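Local coordinates for octaprenyl-diphosphate synthase (Bacteroides thetaiotaomicron, PDB 3RMG) that acts as a geranylgeranyl pyrophosphate synthase of the trans-prenyltransferase family, joining isoprenoid units into longer prenyl diphosphates, probably with magnesium, at the interface of chains A and B. Numbering follows the deposited sequence. Chains: chain A/B, Octaprenyl-diphosphate synthase.

The interface of chains A and B. Residues chain A 30-32, 35, 117; chain B 143, 147, 150-151.
Where helix 132-150 of chain B packs against the segment of chain A that leads into helix 33-41, B:Glu147 and A:Asn32 meet in the two-fold dimer interface, of the kind usual in the FPP/GGPP synthase family and probably biological, which shows how a helix end can dock a loop through side chain to backbone contact. The amide ND2 of A:Asn32 gives a hydrogen bond to the carbonyl O of B:Leu150, 2.8 Å away in the last turn of the helix. The bond is fairly straight at the hydrogen (158°) and lies in the plane of the A:Asn32 amide, yet the donor stands above the carbonyl plane of B:Leu150, nearly at right angles to the C=O and off its lone pairs, so the bond is probably weak. On the other branch of the same amide, OD1 packs 3.3 Å from CB of B:Leu151.

B:Glu147 holds CG anti to its backbone N (chi1 -174°) and then bends at chi2, which brings its carboxylate against the backbone of A:Asp30 and A:Ser31. Its OE1 crowds N of A:Ser31, whose N-H points elsewhere, too tightly to carry a bond, and the position of OE1 is doubtful. The hydroxyl OH of A:Tyr117 donates a hydrogen bond to OD2 of A:Asp30, nearly along its C-O axis, tying the loop to helix 102-128. At the edge of the A:Tyr117 ring sits the backbone O of B:Gln143, 3.6 Å from CD1, while CD1 of A:Leu35 lies over one face, toward the rim. Helix 102-128 of chain A thus backs the loop against chain B, and two-fold symmetry repeats the contact with the chains exchanged.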
loop_
_atom_site.group_PDB
_atom_site.type_symbol
_atom_site.label_atom_id
_atom_site.label_comp_id
_atom_site.label_asym_id
_atom_site.label_seq_id
_atom_site.Cartn_x
_atom_site.Cartn_y
_atom_site.Cartn_z
ATOM N N ASP A 30 -10.023 -14.828 -3.431
ATOM C CA ASP A 30 -9.811 -13.396 -3.625
ATOM C C ASP A 30 -11.054 -12.731 -4.241
ATOM O O ASP A 30 -10.986 -12.170 -5.334
ATOM C CB ASP A 30 -8.573 -13.161 -4.510
ATOM C CG ASP A 30 -7.806 -11.888 -4.138
ATOM O OD1 ASP A 30 -7.141 -11.867 -3.074
ATOM O OD2 ASP A 30 -7.852 -10.912 -4.920
ATOM N N SER A 31 -12.186 -12.802 -3.540
ATOM C CA SER A 31 -13.442 -12.216 -4.030
ATOM C C SER A 31 -14.269 -11.546 -2.922
ATOM O O SER A 31 -14.319 -12.024 -1.790
ATOM C CB SER A 31 -14.283 -13.262 -4.779
ATOM O OG SER A 31 -14.462 -14.441 -4.013
ATOM N N ASN A 32 -14.922 -10.439 -3.267
ATOM C CA ASN A 32 -15.657 -9.628 -2.302
ATOM C C ASN A 32 -16.801 -8.898 -2.996
ATOM O O ASN A 32 -16.640 -8.407 -4.112
ATOM C CB ASN A 32 -14.715 -8.592 -1.675
ATOM C CG ASN A 32 -14.939 -8.406 -0.183
ATOM O OD1 ASN A 32 -14.709 -9.321 0.606
ATOM N ND2 ASN A 32 -15.355 -7.207 0.211
ATOM N N LEU A 35 -15.336 -5.492 -2.683
ATOM C CA LEU A 35 -14.106 -5.519 -3.479
ATOM C C LEU A 35 -14.380 -5.421 -4.980
ATOM O O LEU A 35 -13.842 -4.547 -5.654
ATOM C CB LEU A 35 -13.296 -6.786 -3.174
ATOM C CG LEU A 35 -11.987 -6.989 -3.943
ATOM C CD1 LEU A 35 -10.968 -5.926 -3.552
ATOM C CD2 LEU A 35 -11.433 -8.387 -3.698
ATOM N N TYR A 117 -5.441 -2.166 -1.711
ATOM C CA TYR A 117 -5.590 -3.338 -2.567
ATOM C C TYR A 117 -4.849 -3.135 -3.882
ATOM O O TYR A 117 -3.895 -3.858 -4.183
ATOM C CB TYR A 117 -7.065 -3.625 -2.853
ATOM C CG TYR A 117 -7.282 -4.937 -3.568
ATOM C CD1 TYR A 117 -6.931 -6.135 -2.964
ATOM C CD2 TYR A 117 -7.838 -4.980 -4.839
ATOM C CE1 TYR A 117 -7.120 -7.342 -3.601
ATOM C CE2 TYR A 117 -8.037 -6.186 -5.490
ATOM C CZ TYR A 117 -7.672 -7.366 -4.863
ATOM O OH TYR A 117 -7.861 -8.578 -5.493
ATOM N N GLN B 143 -2.702 -8.264 -0.317
ATOM C CA GLN B 143 -3.958 -8.337 -1.030
ATOM C C GLN B 143 -5.082 -8.823 -0.129
ATOM O O GLN B 143 -6.163 -8.236 -0.092
ATOM C CB GLN B 143 -3.834 -9.336 -2.169
ATOM C CG GLN B 143 -3.316 -8.769 -3.436
ATOM C CD GLN B 143 -3.504 -9.746 -4.573
ATOM O OE1 GLN B 143 -3.991 -9.384 -5.641
ATOM N NE2 GLN B 143 -3.146 -11.008 -4.336
ATOM N N GLU B 147 -8.621 -6.845 1.010
ATOM C CA GLU B 147 -9.866 -7.536 0.695
ATOM C C GLU B 147 -10.580 -8.060 1.949
ATOM O O GLU B 147 -11.808 -8.110 2.000
ATOM C CB GLU B 147 -9.582 -8.690 -0.262
ATOM C CG GLU B 147 -10.820 -9.387 -0.770
ATOM C CD GLU B 147 -10.657 -10.896 -0.803
ATOM O OE1 GLU B 147 -11.050 -11.511 -1.817
ATOM O OE2 GLU B 147 -10.134 -11.464 0.185
ATOM N N LEU B 150 -12.720 -5.262 3.486
ATOM C CA LEU B 150 -13.973 -5.035 2.769
ATOM C C LEU B 150 -14.919 -6.213 2.991
ATOM O O LEU B 150 -16.119 -6.118 2.730
ATOM C CB LEU B 150 -13.718 -4.823 1.275
ATOM C CG LEU B 150 -13.032 -3.491 0.990
ATOM C CD1 LEU B 150 -12.008 -3.259 2.064
ATOM C CD2 LEU B 150 -12.397 -3.445 -0.400
ATOM N N LEU B 151 -14.358 -7.321 3.473
ATOM C CA LEU B 151 -15.130 -8.517 3.806
ATOM C C LEU B 151 -15.844 -8.334 5.135
ATOM O O LEU B 151 -16.885 -8.944 5.383
ATOM C CB LEU B 151 -14.221 -9.746 3.892
ATOM C CG LEU B 151 -14.839 -10.976 4.562
ATOM C CD1 LEU B 151 -15.998 -11.519 3.735
ATOM C CD2 LEU B 151 -13.793 -12.058 4.811
#